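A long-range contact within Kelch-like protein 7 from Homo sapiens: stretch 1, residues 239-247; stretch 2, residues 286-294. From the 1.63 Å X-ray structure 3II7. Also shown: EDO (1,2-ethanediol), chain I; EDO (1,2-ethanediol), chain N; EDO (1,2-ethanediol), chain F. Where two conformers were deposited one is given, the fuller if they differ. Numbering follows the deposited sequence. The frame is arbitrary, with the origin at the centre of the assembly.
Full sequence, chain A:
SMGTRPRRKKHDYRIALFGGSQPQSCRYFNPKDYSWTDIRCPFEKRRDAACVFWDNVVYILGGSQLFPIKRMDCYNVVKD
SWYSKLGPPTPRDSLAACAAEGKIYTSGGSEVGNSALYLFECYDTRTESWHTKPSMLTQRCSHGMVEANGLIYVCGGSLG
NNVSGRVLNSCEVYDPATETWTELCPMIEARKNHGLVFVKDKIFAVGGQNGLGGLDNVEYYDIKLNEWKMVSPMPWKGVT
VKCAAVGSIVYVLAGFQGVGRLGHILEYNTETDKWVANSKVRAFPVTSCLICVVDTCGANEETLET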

# COMPACT_ATOMS: atom_id res chain seq x y z
N VAL A 239 -3.93 -8.90 11.67
CA VAL A 239 -4.29 -7.47 11.79
C VAL A 239 -3.66 -6.57 10.71
O VAL A 239 -4.14 -5.45 10.50
N THR A 240 -2.58 -7.02 10.07
CA THR A 240 -2.02 -6.28 8.93
C THR A 240 -1.70 -7.23 7.79
O THR A 240 -1.41 -8.43 8.01
N VAL A 241 -1.79 -6.73 6.57
CA VAL A 241 -1.36 -7.52 5.43
C VAL A 241 -0.57 -6.70 4.46
O VAL A 241 -0.75 -5.51 4.31
N LYS A 242 0.39 -7.37 3.86
CA LYS A 242 1.22 -6.77 2.81
C LYS A 242 0.94 -7.57 1.57
O LYS A 242 1.29 -8.76 1.50
N CYS A 243 0.27 -6.93 0.60
CA CYS A 243 -0.43 -7.55 -0.52
C CYS A 243 -0.04 -6.89 -1.84
O CYS A 243 0.08 -5.65 -1.86
N ALA A 244 -0.01 -7.65 -2.92
CA ALA A 244 0.14 -7.10 -4.26
C ALA A 244 -0.43 -8.05 -5.28
O ALA A 244 -0.37 -9.26 -5.10
N ALA A 245 -0.94 -7.51 -6.38
CA ALA A 245 -1.49 -8.32 -7.44
C ALA A 245 -0.62 -8.28 -8.68
O ALA A 245 -0.09 -7.20 -9.07
N VAL A 246 -0.43 -9.46 -9.29
CA VAL A 246 0.22 -9.59 -10.58
C VAL A 246 -0.69 -10.46 -11.42
O VAL A 246 -1.02 -11.61 -11.04
N GLY A 247 -1.13 -9.92 -12.54
CA GLY A 247 -2.08 -10.62 -13.37
C GLY A 247 -3.38 -10.80 -12.60
O GLY A 247 -3.91 -9.82 -11.98
N VAL A 286 9.73 -9.62 7.81
CA VAL A 286 9.58 -8.22 8.20
C VAL A 286 8.16 -7.77 7.88
O VAL A 286 7.84 -7.38 6.74
N THR A 287 7.30 -7.83 8.91
CA THR A 287 5.87 -7.63 8.71
C THR A 287 5.52 -6.17 8.45
O THR A 287 4.49 -5.88 7.88
N SER A 288 6.39 -5.25 8.86
CA SER A 288 6.16 -3.83 8.61
C SER A 288 6.89 -3.30 7.36
O SER A 288 7.19 -2.12 7.26
N CYS A 289 7.16 -4.19 6.42
CA CYS A 289 7.86 -3.82 5.22
C CYS A 289 6.98 -2.96 4.32
O CYS A 289 5.76 -2.90 4.48
N LEU A 290 7.63 -2.28 3.40
CA LEU A 290 6.98 -1.63 2.27
C LEU A 290 6.90 -2.63 1.12
O LEU A 290 7.79 -3.49 0.96
N ILE A 291 5.82 -2.55 0.36
CA ILE A 291 5.60 -3.48 -0.76
C ILE A 291 5.04 -2.74 -1.98
O ILE A 291 4.20 -1.82 -1.86
N CYS A 292 5.53 -3.12 -3.17
CA CYS A 292 4.98 -2.59 -4.41
C CYS A 292 5.30 -3.54 -5.55
O CYS A 292 6.19 -4.40 -5.43
N VAL A 293 4.55 -3.41 -6.63
CA VAL A 293 4.82 -4.17 -7.84
C VAL A 293 5.77 -3.36 -8.71
O VAL A 293 5.54 -2.14 -8.94
N VAL A 294 6.83 -4.00 -9.17
CA VAL A 294 7.78 -3.38 -10.09
C VAL A 294 7.74 -4.08 -11.45
O VAL A 294 7.52 -5.27 -11.53

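The two strands, 242-246 and 290-294, run nearly parallel, at 6° and 6.9 Å at closest approach. No direct hydrogen bond joins the stretches. Side chains fill the gap, and a water and an ethanediol bridge one end.

V239 is out of reach of stretch 2. T240 is the first residue to point toward it. Its chi1 is p, and its OG1 lies 4.4 Å from T287 O, too far for direct bonding. Water 1 closes the gap: it sits 2.5 Å from T240 OG1 and donates to T287 O at 2.8 Å. The ethanediol of chain I makes a second bridge. Its O2 is 2.8 Å from T240 OG1 and donates to T287 O, also at 2.8 Å. Its other hydroxyl, O1, is 2.5 Å from T287 OG1, a very short contact. T287 is itself in rotamer p, with CB directed sideways.

V241 points away and makes no contact.

K242 points toward stretch 2 and has the largest covered area of either stretch. Its rotamer is m, m, t, m. The aliphatic part of the chain runs along the turn formed by V286 to C289, which is type I and carries a bond from C289 N to V286 O of 3.3 Å. K242 CE lies 3.1 Å from C289 O and 3.4 Å from T287 O. K242 CG is 3.9 Å from C289 SG, whose side chain is in rotamer p. The amine finds polar partners at the same site: K242 NZ donates to water 1 at 3.0 Å and, weakly, to O2 of the chain I ethanediol at 3.3 Å. Further back, K242 CB is 4.2 Å from I291 CG2.

C243 points away, with chi1 m. Its contact is through the backbone: C243 N is 3.8 Å from I291 CD1. I291 points toward stretch 1 in an extended t, t rotamer, which carries CD1 to that backbone.

A244 points toward stretch 2 and is buried. Its CB lies 3.6 Å from V293 CG2 and 4.2 Å from I291 CD1, so the small methyl group packs against both side chains.

A245 points away, but A245 O is 3.6 Å from V293 CG2. A245 N donates to O2 of the chain F ethanediol at 2.9 Å, nearly in line.

V246 is directed sideways, with chi1 t. V246 CG2 meets V293 CG1 at 4.4 Å, a loose apolar contact. V293 is also t and points toward stretch 1. G247 makes no contact; its positive phi favours glycine.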

# COMPACT_ATOMS: atom_id res chain seq x y z
CB VAL A 239 -3.98 -6.94 13.20
CG1 VAL A 239 -4.89 -7.63 14.26
CG2 VAL A 239 -2.47 -7.07 13.57
CB THR A 240 -0.79 -5.44 9.32
OG1 THR A 240 0.36 -6.31 9.44
CG2 THR A 240 -1.01 -4.67 10.63
CB VAL A 241 -2.50 -8.20 4.67
CG1 VAL A 241 -3.07 -9.39 5.47
CG2 VAL A 241 -3.55 -7.20 4.32
CB LYS A 242 2.69 -6.82 3.18
CG LYS A 242 3.02 -6.04 4.45
CD LYS A 242 2.80 -4.55 4.27
CE LYS A 242 2.98 -3.81 5.58
NZ LYS A 242 1.83 -3.97 6.55
CB CYS A 243 -1.95 -7.28 -0.36
SG CYS A 243 -2.78 -8.05 1.03
CB ALA A 244 1.65 -6.81 -4.58
CB ALA A 245 -2.92 -7.85 -7.79
CB VAL A 246 1.60 -10.21 -10.50
CG1 VAL A 246 2.20 -10.40 -11.93
CG2 VAL A 246 2.54 -9.35 -9.66
CB VAL A 286 10.60 -7.31 7.49
CG1 VAL A 286 10.48 -5.86 8.02
CG2 VAL A 286 12.01 -7.86 7.69
CB THR A 287 5.04 -8.19 9.93
OG1 THR A 287 5.37 -7.47 11.11
CG2 THR A 287 5.33 -9.70 10.14
CB SER A 288 6.58 -3.03 9.83
OG SER A 288 7.95 -3.24 10.10
CB CYS A 289 8.25 -5.09 4.44
SG CYS A 289 6.87 -6.11 3.90
CB LEU A 290 7.76 -0.37 1.89
CG LEU A 290 7.94 0.62 3.02
CD1 LEU A 290 8.86 1.74 2.55
CD2 LEU A 290 6.57 1.14 3.43
CB ILE A 291 4.60 -4.61 -0.31
CG1 ILE A 291 4.46 -5.67 -1.42
CG2 ILE A 291 3.26 -4.01 0.17
CD1 ILE A 291 3.71 -6.96 -0.96
CB CYS A 292 5.51 -1.17 -4.71
SG CYS A 292 7.25 -1.07 -5.03
CB VAL A 293 3.53 -4.47 -8.61
CG1 VAL A 293 3.85 -5.21 -9.96
CG2 VAL A 293 2.60 -5.26 -7.74
CB VAL A 294 9.24 -3.39 -9.54
CG1 VAL A 294 9.31 -2.83 -8.15
CG2 VAL A 294 9.81 -4.74 -9.57
C1 EDO I . 3.54 -4.22 11.91
O1 EDO I . 4.48 -5.30 11.91
C2 EDO I . 2.33 -4.60 11.07
O2 EDO I . 2.65 -4.76 9.65
C1 EDO N . 8.62 -7.14 12.78
O1 EDO N . 8.09 -8.14 11.92
C2 EDO N . 9.41 -6.17 11.95
O2 EDO N . 8.51 -5.55 11.03
C1 EDO F . -2.58 -3.64 -8.31
O1 EDO F . -3.04 -2.47 -7.56
C2 EDO F . -1.15 -4.03 -7.92
O2 EDO F . -1.07 -4.62 -6.61
O HOH W 1 1.85 -6.79 7.50